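Local coordinates for uncharacterized protein (Bordetella bronchiseptica, PDB 4XG0) that probably acts as an ATP-dependent kinase of acid sugars in a catabolic pathway, pairing a sugar-binding N-terminal domain with a nucleotide-binding C-terminal one, at residues L188-G193 with A197-R202; V261-Q266 with Q272-L277; E60-D65 with E72-T77; T145-R150 with L154-R159. All coordinates share one frame; numbering follows the deposited sequence.

Interaction 1 of 4, residues L188-G193 with A197-R202; sequences LAAQAG and AELARR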
loop_
_atom_site.group_PDB
_atom_site.type_symbol
_atom_site.label_atom_id
_atom_site.label_comp_id
_atom_site.label_asym_id
_atom_site.label_seq_id
_atom_site.Cartn_x
_atom_site.Cartn_y
_atom_site.Cartn_z
ATOM N N LEU A 188 -12.767 3.124 -18.280
ATOM C CA LEU A 188 -11.408 2.889 -18.719
ATOM C C LEU A 188 -11.021 1.472 -18.347
ATOM O O LEU A 188 -11.596 0.892 -17.428
ATOM C CB LEU A 188 -10.439 3.769 -17.927
ATOM C CG LEU A 188 -10.524 5.271 -18.043
ATOM C CD1 LEU A 188 -9.535 5.889 -17.089
ATOM C CD2 LEU A 188 -10.244 5.680 -19.485
ATOM N N ALA A 189 -10.008 0.936 -19.021
ATOM C CA ALA A 189 -9.345 -0.274 -18.543
ATOM C C ALA A 189 -7.836 -0.132 -18.699
ATOM O O ALA A 189 -7.373 0.344 -19.733
ATOM C CB ALA A 189 -9.847 -1.475 -19.314
ATOM N N ALA A 190 -7.050 -0.527 -17.692
ATOM C CA ALA A 190 -5.592 -0.516 -17.876
ATOM C C ALA A 190 -5.200 -1.339 -19.102
ATOM O O ALA A 190 -5.769 -2.395 -19.373
ATOM C CB ALA A 190 -4.874 -1.041 -16.652
ATOM N N GLN A 191 -4.213 -0.844 -19.834
ATOM C CA GLN A 191 -3.725 -1.517 -21.019
ATOM C C GLN A 191 -2.596 -2.487 -20.623
ATOM O O GLN A 191 -2.059 -2.404 -19.513
ATOM C CB GLN A 191 -3.263 -0.466 -22.030
ATOM C CG GLN A 191 -4.392 0.502 -22.407
ATOM C CD GLN A 191 -3.895 1.793 -23.035
ATOM O OE1 GLN A 191 -2.699 1.972 -23.244
ATOM N NE2 GLN A 191 -4.821 2.703 -23.336
ATOM N N ALA A 192 -2.246 -3.395 -21.533
ATOM C CA ALA A 192 -1.401 -4.559 -21.218
ATOM C C ALA A 192 -0.258 -4.320 -20.220
ATOM O O ALA A 192 -0.208 -4.958 -19.162
ATOM C CB ALA A 192 -0.854 -5.173 -22.508
ATOM N N GLY A 193 0.663 -3.421 -20.555
ATOM C CA GLY A 193 1.814 -3.170 -19.693
ATOM C C GLY A 193 1.790 -1.806 -19.021
ATOM O O GLY A 193 2.830 -1.279 -18.616
ATOM N N ALA A 197 1.436 5.511 -13.483
ATOM C CA ALA A 197 1.459 6.915 -13.869
ATOM C C ALA A 197 0.679 7.154 -15.170
ATOM O O ALA A 197 0.004 8.177 -15.326
ATOM C CB ALA A 197 2.900 7.408 -14.002
ATOM N N GLU A 198 0.786 6.212 -16.103
ATOM C CA GLU A 198 0.082 6.311 -17.367
ATOM C C GLU A 198 -1.416 6.191 -17.097
ATOM O O GLU A 198 -2.210 6.980 -17.606
ATOM C CB GLU A 198 0.571 5.226 -18.336
ATOM C CG GLU A 198 1.923 5.552 -18.989
ATOM C CD GLU A 198 2.596 4.344 -19.637
ATOM O OE1 GLU A 198 2.376 3.205 -19.184
ATOM O OE2 GLU A 198 3.357 4.531 -20.607
ATOM N N LEU A 199 -1.787 5.225 -16.264
ATOM C CA LEU A 199 -3.190 5.027 -15.902
ATOM C C LEU A 199 -3.762 6.255 -15.188
ATOM O O LEU A 199 -4.908 6.634 -15.406
ATOM C CB LEU A 199 -3.346 3.802 -15.021
ATOM C CG LEU A 199 -4.769 3.528 -14.521
ATOM C CD1 LEU A 199 -5.738 3.464 -15.701
ATOM C CD2 LEU A 199 -4.819 2.247 -13.739
ATOM N N ALA A 200 -2.951 6.880 -14.344
ATOM C CA ALA A 200 -3.389 8.052 -13.594
ATOM C C ALA A 200 -3.754 9.212 -14.528
ATOM O O ALA A 200 -4.759 9.902 -14.322
ATOM C CB ALA A 200 -2.300 8.477 -12.588
ATOM N N ARG A 201 -2.932 9.428 -15.555
ATOM C CA ARG A 201 -3.220 10.456 -16.546
ATOM C C ARG A 201 -4.604 10.250 -17.149
ATOM O O ARG A 201 -5.386 11.192 -17.259
ATOM C CB ARG A 201 -2.160 10.446 -17.651
ATOM C CG ARG A 201 -1.013 11.434 -17.435
ATOM C CD ARG A 201 0.215 11.090 -18.287
ATOM N NE ARG A 201 1.461 11.381 -17.572
ATOM C CZ ARG A 201 2.501 10.549 -17.466
ATOM N NH1 ARG A 201 3.580 10.921 -16.785
ATOM N NH2 ARG A 201 2.481 9.347 -18.037
ATOM N N ARG A 202 -4.909 9.017 -17.544
ATOM C CA ARG A 202 -6.183 8.737 -18.199
ATOM C C ARG A 202 -7.392 8.892 -17.258
ATOM O O ARG A 202 -8.489 9.245 -17.704
ATOM C CB ARG A 202 -6.165 7.342 -18.836
ATOM C CG ARG A 202 -5.066 7.171 -19.878
ATOM C CD ARG A 202 -5.356 6.021 -20.819
ATOM N NE ARG A 202 -5.266 4.706 -20.183
ATOM C CZ ARG A 202 -6.212 3.773 -20.223
ATOM N NH1 ARG A 202 -6.015 2.612 -19.627
ATOM N NH2 ARG A 202 -7.362 3.984 -20.848
HETATM O O HOH W 1 -9.494 2.483 -21.741
#
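Arg202 reaches back from the helix to grip the loop at Ala189, and its guanidinium carries most of the contact. The direct polar link is a short hydrogen bond, Arg202 NH1 to Ala189 O at 2.6 Å with an N-H...O angle of 157°. The oxygen lies nearly in the guanidinium plane, yet the donor stands well above the carbonyl plane, 51° out of it. A water extends this link: it accepts from Arg202 NH2 (2.8 Å) and from Ala189 N (3.2 Å). The same NH1 also forms a salt bridge with Glu194, whose carboxylate binds Gln191 N as well.

Over the centre of one guanidinium face sits the amide nitrogen of Gln191, NE2 being 3.6 Å from Arg202 CZ, with the two planes 29° apart.

Van der Waals contact adds the leucine methyls against polar atoms: Leu188 runs past Arg202 in the opposite direction, its CD2 3.6 Å from Arg202 NH2 and its CD1 3.6 Å from Arg202 O. The apolar pair, Ala190 CB and Leu199 CD2, meets loosely at 4.4 Å. A bend of the Arg202 chain at chi3 turns the guanidinium back over the loop. These bonds tie down a beta-to-alpha connection in a parallel alpha/beta fold, where edge strand 186-188 passes into helix 196-205.

Interaction 2 of 4, residues V261-Q266 with Q272-L277; sequences VVVTSQ and QQAAAL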
loop_
_atom_site.group_PDB
_atom_site.type_symbol
_atom_site.label_atom_id
_atom_site.label_comp_id
_atom_site.label_asym_id
_atom_site.label_seq_id
_atom_site.Cartn_x
_atom_site.Cartn_y
_atom_site.Cartn_z
ATOM N N VAL A 261 19.054 -2.568 0.605
ATOM C CA VAL A 261 19.105 -4.015 0.669
ATOM C C VAL A 261 20.551 -4.527 0.659
ATOM O O VAL A 261 21.330 -4.187 -0.223
ATOM C CB VAL A 261 18.324 -4.621 -0.501
ATOM C CG1 VAL A 261 18.313 -6.134 -0.419
ATOM C CG2 VAL A 261 16.937 -4.037 -0.542
ATOM N N VAL A 262 20.908 -5.338 1.669
ATOM C CA VAL A 262 22.262 -5.795 1.833
ATOM C C VAL A 262 22.236 -7.304 1.682
ATOM O O VAL A 262 21.522 -8.014 2.418
ATOM C CB VAL A 262 22.834 -5.397 3.197
ATOM C CG1 VAL A 262 24.249 -5.864 3.296
ATOM C CG2 VAL A 262 22.743 -3.899 3.355
ATOM N N VAL A 263 22.969 -7.776 0.685
ATOM C CA VAL A 263 23.002 -9.192 0.352
ATOM C C VAL A 263 24.411 -9.712 0.494
ATOM O O VAL A 263 25.268 -9.425 -0.335
ATOM C CB VAL A 263 22.533 -9.444 -1.099
ATOM C CG1 VAL A 263 22.457 -10.942 -1.405
ATOM C CG2 VAL A 263 21.212 -8.761 -1.332
ATOM N N THR A 264 24.635 -10.490 1.544
ATOM C CA THR A 264 25.953 -11.057 1.816
ATOM C C THR A 264 26.028 -12.542 1.513
ATOM O O THR A 264 27.125 -13.125 1.467
ATOM C CB THR A 264 26.335 -10.852 3.295
ATOM O OG1 THR A 264 25.359 -11.491 4.122
ATOM C CG2 THR A 264 26.374 -9.402 3.630
ATOM N N SER A 265 24.879 -13.171 1.281
ATOM C CA SER A 265 24.855 -14.614 1.102
ATOM C C SER A 265 25.447 -14.993 -0.246
ATOM O O SER A 265 25.323 -14.241 -1.220
ATOM C CB SER A 265 23.425 -15.137 1.178
ATOM O OG SER A 265 23.420 -16.540 1.231
ATOM N N GLN A 266 26.106 -16.151 -0.285
ATOM C CA GLN A 266 26.486 -16.768 -1.537
ATOM C C GLN A 266 25.554 -17.932 -1.909
ATOM O O GLN A 266 25.804 -18.630 -2.895
ATOM C CB GLN A 266 27.930 -17.268 -1.455
ATOM C CG GLN A 266 28.914 -16.154 -1.167
ATOM C CD GLN A 266 28.889 -15.060 -2.230
ATOM O OE1 GLN A 266 28.796 -15.339 -3.428
ATOM N NE2 GLN A 266 28.972 -13.803 -1.790
ATOM N N GLN A 272 20.030 -15.125 -6.973
ATOM C CA GLN A 272 18.879 -15.006 -7.883
ATOM C C GLN A 272 17.952 -13.871 -7.429
ATOM O O GLN A 272 17.492 -13.056 -8.239
ATOM C CB GLN A 272 18.094 -16.325 -7.948
ATOM C CG GLN A 272 18.875 -17.433 -8.638
ATOM C CD GLN A 272 18.049 -18.678 -8.849
ATOM O OE1 GLN A 272 16.830 -18.671 -8.643
ATOM N NE2 GLN A 272 18.705 -19.759 -9.284
ATOM N N GLN A 273 17.695 -13.817 -6.127
ATOM C CA GLN A 273 16.906 -12.730 -5.549
ATOM C C GLN A 273 17.534 -11.367 -5.764
ATOM O O GLN A 273 16.826 -10.376 -6.028
ATOM C CB GLN A 273 16.703 -12.990 -4.057
ATOM C CG GLN A 273 15.850 -14.219 -3.823
ATOM C CD GLN A 273 16.002 -14.826 -2.435
ATOM O OE1 GLN A 273 16.672 -14.273 -1.563
ATOM N NE2 GLN A 273 15.337 -15.950 -2.219
ATOM N N ALA A 274 18.859 -11.287 -5.641
ATOM C CA ALA A 274 19.551 -10.013 -5.881
ATOM C C ALA A 274 19.433 -9.636 -7.365
ATOM O O ALA A 274 19.117 -8.490 -7.718
ATOM C CB ALA A 274 21.013 -10.095 -5.469
ATOM N N ALA A 275 19.666 -10.599 -8.224
ATOM C CA ALA A 275 19.550 -10.366 -9.662
ATOM C C ALA A 275 18.169 -9.818 -10.002
ATOM O O ALA A 275 18.048 -8.870 -10.769
ATOM C CB ALA A 275 19.825 -11.635 -10.432
ATOM N N ALA A 276 17.124 -10.399 -9.417
ATOM C CA ALA A 276 15.761 -9.941 -9.677
ATOM C C ALA A 276 15.513 -8.502 -9.214
ATOM O O ALA A 276 14.860 -7.729 -9.919
ATOM C CB ALA A 276 14.750 -10.886 -9.036
ATOM N N LEU A 277 16.025 -8.153 -8.030
ATOM C CA LEU A 277 15.879 -6.806 -7.500
ATOM C C LEU A 277 16.640 -5.820 -8.386
ATOM O O LEU A 277 16.138 -4.733 -8.678
ATOM C CB LEU A 277 16.352 -6.731 -6.063
ATOM C CG LEU A 277 16.299 -5.358 -5.406
ATOM C CD1 LEU A 277 14.892 -4.811 -5.451
ATOM C CD2 LEU A 277 16.808 -5.443 -4.004
#
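Val261 and Leu277 point at each other from strand and helix and meet tip to tip. One methyl of the leucine does all the touching: Leu277 CD2 sits 3.7 Å from Val261 CG2 and 3.9 Å from each of Val261 CB and Val261 CG1, so it rests against the fork of the valine and not on a single branch. The torsions explain the fit. With CG1 of Val261 trans to the backbone nitrogen (chi1 -178°), both methyls flank the approaching leucine; with Leu277 CG also trans to its own nitrogen (chi1 178°), the leucine is thrown forward from the helix.

Two residues further along the strand, Val263 again directs its CB at the helix, but the partner is shorter. Ala274, one turn before Leu277, offers only CB, and the gap to Val263 CG2 is 4.4 Å, with the two CA atoms 7.2 Å apart. Strand positions i and i+2 thus match helix positions i+3 and i, as expected for a strand followed by a helix laid back on the sheet, the first half of a beta-alpha-beta crossover in the nucleotide-binding domain. No hydrogen bond joins the two segments, and all four touching residues are buried. Met319 and Leu321 of strand 317-321 reach Ala274, and Met319 also touches Leu277, while helix 412-421 sends Leu413 to Val263 and Ile414 to Leu277.

Interaction 3 of 4, residues E60-D65 with E72-T77; sequences EQALAD and EVLAVT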
loop_
_atom_site.group_PDB
_atom_site.type_symbol
_atom_site.label_atom_id
_atom_site.label_comp_id
_atom_site.label_asym_id
_atom_site.label_seq_id
_atom_site.Cartn_x
_atom_site.Cartn_y
_atom_site.Cartn_z
ATOM N N GLU A 60 -19.526 11.989 13.956
ATOM C CA GLU A 60 -19.640 13.072 14.929
ATOM C C GLU A 60 -19.138 12.625 16.300
ATOM O O GLU A 60 -18.234 13.232 16.877
ATOM C CB GLU A 60 -21.090 13.537 15.028
ATOM C CG GLU A 60 -21.317 14.644 16.039
ATOM C CD GLU A 60 -22.786 14.837 16.358
ATOM O OE1 GLU A 60 -23.106 15.052 17.547
ATOM O OE2 GLU A 60 -23.615 14.770 15.420
ATOM N N GLN A 61 -19.744 11.559 16.811
ATOM C CA GLN A 61 -19.306 10.931 18.051
ATOM C C GLN A 61 -17.784 10.837 18.125
ATOM O O GLN A 61 -17.162 11.305 19.083
ATOM C CB GLN A 61 -19.906 9.524 18.145
ATOM C CG GLN A 61 -21.335 9.492 18.654
ATOM C CD GLN A 61 -21.430 9.861 20.119
ATOM O OE1 GLN A 61 -20.467 9.712 20.874
ATOM N NE2 GLN A 61 -22.594 10.353 20.532
ATOM N N ALA A 62 -17.196 10.225 17.100
ATOM C CA ALA A 62 -15.762 9.967 17.057
ATOM C C ALA A 62 -14.928 11.248 17.092
ATOM O O ALA A 62 -13.963 11.338 17.850
ATOM C CB ALA A 62 -15.414 9.144 15.805
ATOM N N LEU A 63 -15.312 12.233 16.279
ATOM C CA LEU A 63 -14.491 13.424 16.053
ATOM C C LEU A 63 -14.509 14.412 17.225
ATOM O O LEU A 63 -13.585 15.213 17.378
ATOM C CB LEU A 63 -14.911 14.105 14.742
ATOM C CG LEU A 63 -14.617 13.222 13.519
ATOM C CD1 LEU A 63 -15.243 13.785 12.236
ATOM C CD2 LEU A 63 -13.114 13.037 13.345
ATOM N N ALA A 64 -15.543 14.342 18.059
ATOM C CA ALA A 64 -15.622 15.180 19.254
ATOM C C ALA A 64 -14.603 14.729 20.299
ATOM O O ALA A 64 -14.023 15.548 21.016
ATOM C CB ALA A 64 -17.026 15.137 19.835
ATOM N N ASP A 65 -14.401 13.419 20.382
ATOM C CA ASP A 65 -13.449 12.818 21.318
ATOM C C ASP A 65 -12.020 13.242 20.986
ATOM O O ASP A 65 -11.620 13.227 19.829
ATOM C CB ASP A 65 -13.565 11.288 21.234
ATOM C CG ASP A 65 -13.102 10.587 22.495
ATOM O OD1 ASP A 65 -13.941 10.384 23.397
ATOM O OD2 ASP A 65 -11.911 10.221 22.577
ATOM N N GLU A 72 -5.190 7.918 12.874
ATOM C CA GLU A 72 -4.788 8.266 11.521
ATOM C C GLU A 72 -5.931 7.999 10.535
ATOM O O GLU A 72 -6.150 8.758 9.576
ATOM C CB GLU A 72 -3.533 7.462 11.157
ATOM C CG GLU A 72 -2.362 7.699 12.153
ATOM C CD GLU A 72 -1.138 6.804 11.909
ATOM O OE1 GLU A 72 -0.152 7.366 11.392
ATOM O OE2 GLU A 72 -1.149 5.580 12.231
ATOM N N VAL A 73 -6.692 6.940 10.811
ATOM C CA VAL A 73 -7.820 6.505 9.943
ATOM C C VAL A 73 -9.089 6.448 10.767
ATOM O O VAL A 73 -9.099 5.895 11.863
ATOM C CB VAL A 73 -7.567 5.089 9.361
ATOM C CG1 VAL A 73 -8.725 4.578 8.502
ATOM C CG2 VAL A 73 -6.282 5.051 8.598
ATOM N N LEU A 74 -10.164 7.047 10.244
ATOM C CA LEU A 74 -11.467 6.990 10.904
ATOM C C LEU A 74 -12.472 6.357 9.961
ATOM O O LEU A 74 -12.665 6.863 8.869
ATOM C CB LEU A 74 -11.949 8.383 11.317
ATOM C CG LEU A 74 -13.354 8.490 11.947
ATOM C CD1 LEU A 74 -13.667 7.452 13.033
ATOM C CD2 LEU A 74 -13.576 9.895 12.516
ATOM N N ALA A 75 -13.082 5.254 10.400
ATOM C CA ALA A 75 -14.077 4.507 9.626
ATOM C C ALA A 75 -15.467 4.599 10.234
ATOM O O ALA A 75 -15.666 4.460 11.450
ATOM C CB ALA A 75 -13.664 3.051 9.491
ATOM N N VAL A 76 -16.457 4.853 9.375
ATOM C CA VAL A 76 -17.811 5.068 9.831
ATOM C C VAL A 76 -18.788 4.321 8.929
ATOM O O VAL A 76 -18.462 4.010 7.798
ATOM C CB VAL A 76 -18.162 6.562 9.791
ATOM C CG1 VAL A 76 -17.096 7.343 10.510
ATOM C CG2 VAL A 76 -18.270 7.040 8.355
ATOM N N THR A 77 -19.968 4.022 9.456
ATOM C CA THR A 77 -21.022 3.455 8.639
ATOM C C THR A 77 -22.193 4.425 8.564
ATOM O O THR A 77 -22.589 5.052 9.566
ATOM C CB THR A 77 -21.548 2.113 9.158
ATOM O OG1 THR A 77 -22.719 1.765 8.406
ATOM C CG2 THR A 77 -21.905 2.202 10.624
#
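Leu74 alone carries the strand's share of this contact, fitting its two methyls against Ala62 and Leu63 of the helix. Walking along segment 72-77, Glu72 leads in from the loop, and Val73 turns its side chain to the face of the sheet remote from helix 59-64. Leu74 comes next and reverses that direction. Its CG is trans to the backbone nitrogen (chi1 176°), which carries both methyls out from the sheet toward the helix. CD1 lies 3.7 Å from Ala62 CB, and CD2 is 3.8 Å from the same Ala62 CB, so the small alanine is straddled by the fork of the leucine. CD2 also reaches Leu63, 3.6 Å from Leu63 CG and 3.3 Å from Leu63 CD2. That last separation is shorter than an ordinary methyl-methyl contact; local strain or a small coordinate error could account for it, and little should be built on it. The Leu63 side chain sets off across the line to the strand, and its branched end approaches Leu74 at a slant. Ala75 then turns to the remote face, and Val76 returns to the helix side but stops short of contact with segment 60-65, so the interface fades before Thr77. No hydrogen bond spans the two segments, and the backbones stay well apart, Ala62 CA to Leu74 CA being 8.1 Å.

Helix 59-64 links the neighbouring parallel strands 52-54 and 73-77 as a beta-alpha-beta unit at one margin of the N-terminal sheet; Leu74 also touches Gln53 of the edge strand, whereas Val73 and Ala75 pack on helix 35-47 across the sheet.

Interaction 4 of 4, residues T145-R150 with L154-R159; sequences TGRTVR and LYVGDR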
loop_
_atom_site.group_PDB
_atom_site.type_symbol
_atom_site.label_atom_id
_atom_site.label_comp_id
_atom_site.label_asym_id
_atom_site.label_seq_id
_atom_site.Cartn_x
_atom_site.Cartn_y
_atom_site.Cartn_z
ATOM N N THR A 145 -13.116 -12.751 -3.920
ATOM C CA THR A 145 -14.476 -13.275 -3.785
ATOM C C THR A 145 -15.277 -13.369 -5.080
ATOM O O THR A 145 -16.464 -13.623 -5.047
ATOM C CB THR A 145 -15.292 -12.502 -2.751
ATOM O OG1 THR A 145 -15.482 -11.163 -3.174
ATOM C CG2 THR A 145 -14.521 -12.435 -1.416
ATOM N N GLY A 146 -14.616 -13.186 -6.210
ATOM C CA GLY A 146 -15.234 -13.452 -7.498
ATOM C C GLY A 146 -15.900 -12.265 -8.149
ATOM O O GLY A 146 -16.564 -12.416 -9.176
ATOM N N ARG A 147 -15.709 -11.071 -7.614
ATOM C CA ARG A 147 -16.306 -9.910 -8.270
ATOM C C ARG A 147 -15.253 -9.196 -9.091
ATOM O O ARG A 147 -14.154 -8.936 -8.615
ATOM C CB ARG A 147 -16.919 -8.975 -7.254
ATOM C CG ARG A 147 -18.190 -9.485 -6.605
ATOM C CD ARG A 147 -17.891 -10.244 -5.335
ATOM N NE ARG A 147 -19.117 -10.526 -4.605
ATOM C CZ ARG A 147 -19.731 -11.711 -4.563
ATOM N NH1 ARG A 147 -20.872 -11.828 -3.897
ATOM N NH2 ARG A 147 -19.219 -12.783 -5.164
ATOM N N THR A 148 -15.578 -8.911 -10.336
ATOM C CA THR A 148 -14.657 -8.247 -11.235
ATOM C C THR A 148 -15.451 -7.187 -11.984
ATOM O O THR A 148 -16.671 -7.219 -11.972
ATOM C CB THR A 148 -14.003 -9.222 -12.206
ATOM O OG1 THR A 148 -15.001 -9.918 -12.996
ATOM C CG2 THR A 148 -13.170 -10.241 -11.436
ATOM N N VAL A 149 -14.737 -6.240 -12.584
ATOM C CA VAL A 149 -15.347 -5.211 -13.417
ATOM C C VAL A 149 -14.773 -5.383 -14.818
ATOM O O VAL A 149 -13.537 -5.276 -15.038
ATOM C CB VAL A 149 -15.093 -3.790 -12.872
ATOM C CG1 VAL A 149 -15.591 -2.744 -13.859
ATOM C CG2 VAL A 149 -15.781 -3.612 -11.498
ATOM N N ARG A 150 -15.671 -5.691 -15.752
ATOM C CA ARG A 150 -15.326 -6.051 -17.131
ATOM C C ARG A 150 -16.041 -5.151 -18.133
ATOM O O ARG A 150 -17.257 -5.218 -18.260
ATOM C CB ARG A 150 -15.730 -7.495 -17.406
ATOM C CG ARG A 150 -15.090 -8.472 -16.441
ATOM C CD ARG A 150 -15.293 -9.910 -16.902
ATOM N NE ARG A 150 -15.045 -10.826 -15.799
ATOM C CZ ARG A 150 -15.002 -12.154 -15.902
ATOM N NH1 ARG A 150 -14.754 -12.875 -14.812
ATOM N NH2 ARG A 150 -15.221 -12.760 -17.069
ATOM N N LEU A 154 -20.167 -5.048 -13.621
ATOM C CA LEU A 154 -19.837 -5.798 -12.404
ATOM C C LEU A 154 -20.206 -7.264 -12.647
ATOM O O LEU A 154 -21.376 -7.605 -12.836
ATOM C CB LEU A 154 -20.579 -5.215 -11.199
ATOM C CG LEU A 154 -20.035 -5.548 -9.789
ATOM C CD1 LEU A 154 -20.213 -7.044 -9.474
ATOM C CD2 LEU A 154 -18.557 -5.137 -9.663
ATOM N N TYR A 155 -19.180 -8.107 -12.705
ATOM C CA TYR A 155 -19.344 -9.542 -12.879
ATOM C C TYR A 155 -19.192 -10.263 -11.536
ATOM O O TYR A 155 -18.311 -9.940 -10.730
ATOM C CB TYR A 155 -18.291 -10.086 -13.842
ATOM C CG TYR A 155 -18.755 -10.160 -15.276
ATOM C CD1 TYR A 155 -18.944 -9.008 -16.026
ATOM C CD2 TYR A 155 -19.034 -11.376 -15.863
ATOM C CE1 TYR A 155 -19.376 -9.063 -17.350
ATOM C CE2 TYR A 155 -19.453 -11.456 -17.172
ATOM C CZ TYR A 155 -19.632 -10.297 -17.905
ATOM O OH TYR A 155 -20.063 -10.387 -19.186
ATOM N N VAL A 156 -20.068 -11.243 -11.314
ATOM C CA VAL A 156 -19.935 -12.179 -10.193
ATOM C C VAL A 156 -19.624 -13.543 -10.830
ATOM O O VAL A 156 -20.463 -14.081 -11.550
ATOM C CB VAL A 156 -21.263 -12.286 -9.382
ATOM C CG1 VAL A 156 -21.128 -13.292 -8.260
ATOM C CG2 VAL A 156 -21.694 -10.915 -8.819
ATOM N N GLY A 157 -18.435 -14.102 -10.584
ATOM C CA GLY A 157 -17.964 -15.215 -11.393
ATOM C C GLY A 157 -18.029 -14.863 -12.885
ATOM O O GLY A 157 -17.578 -13.787 -13.279
ATOM N N ASP A 158 -18.597 -15.745 -13.711
ATOM C CA ASP A 158 -18.602 -15.546 -15.164
ATOM C C ASP A 158 -19.883 -14.862 -15.693
ATOM O O ASP A 158 -20.114 -14.850 -16.921
ATOM C CB ASP A 158 -18.382 -16.885 -15.892
ATOM C CG ASP A 158 -17.471 -16.753 -17.129
ATOM O OD1 ASP A 158 -16.429 -16.054 -17.050
ATOM O OD2 ASP A 158 -17.810 -17.355 -18.174
ATOM N N ARG A 159 -20.707 -14.300 -14.798
ATOM C CA ARG A 159 -21.967 -13.628 -15.223
ATOM C C ARG A 159 -22.079 -12.190 -14.697
ATOM O O ARG A 159 -21.635 -11.893 -13.605
ATOM C CB ARG A 159 -23.205 -14.379 -14.728
ATOM C CG ARG A 159 -23.113 -15.884 -14.748
ATOM C CD ARG A 159 -24.468 -16.510 -14.422
ATOM N NE ARG A 159 -24.851 -16.318 -13.023
ATOM C CZ ARG A 159 -24.872 -17.276 -12.095
ATOM N NH1 ARG A 159 -25.231 -16.993 -10.845
ATOM N NH2 ARG A 159 -24.542 -18.527 -12.399
HETATM O O HOH W 2 -15.830 -12.241 -11.967
HETATM O O HOH W 3 -14.636 -16.080 -15.173
#
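Thr148 and Tyr155 form the hydrogen-bonded pair at the middle of the tight part, where the backbones are zipped in both directions: Tyr155 N to Thr148 O is 2.8 Å and Thr148 N to Tyr155 O 2.9 Å. Gly157 N to Gly146 O continues the ladder. On one face of the ribbon Val149 CG2 meets Leu154 CD2 at 3.7 Å, the two side chains crossing at about a right angle, and Arg147 runs beside Val156 in the same direction. Arg147 comes within about 4 Å of a bound citrate, which probably derives from the crystallisation medium but may mark a pocket.

The strands form an antiparallel beta hairpin, their axes at 141°. Its second strand leaves through a type II' turn from Val156 to Arg159, in which Gly157 has a positive phi; across from this turn, on the first strand, Gly146 and Arg147, both facing Phe142, fit a G1 bulge.

The other face is also well packed where Arg150, extended from CG to NE, lies along the Tyr155 ring: CD rests over the ring face and the guanidinium stacks nearly flat, planes 9° and centres 4.7 Å apart. Thr148 OG1, set between backbone N and carbonyl carbon (chi1 58°), fixes that group's rotation by accepting from Arg150 NE at 2.9 Å.

The loose, wet side begins beyond. Thr148 OG1 passes its proton to a water that also binds Gly146 O and Gly157 O. Arg150 NH2 and the exposed Asp158 OD1 make only a long salt bridge of 3.5 Å, spanned in part by a second water that donates to Asp158 OD1 at 2.6 Å and accepts from Arg150 NH1.

In the fold
Interactions 1, 3 and 4 belong to the sugar-binding domain and interaction 2 to the nucleotide-binding one; 2 and 3 lie on opposite sides of the chain's centre, their own centres 44 Å apart. Interaction 1 is a surface contact, 3 and 4 are partly buried, and 2 is fully buried. Interactions 2 and 3 each join a strand to a helix packed on a parallel sheet and rely on apolar side chains, with no hydrogen bond across. Interactions 1 and 4 turn on arginines, water and backbone carbonyls. They are also the nearest pair, about 6 Å between nearest atoms without touching, and the 209-214 region connects them: Leu188 and Val149 both bond to its backbone.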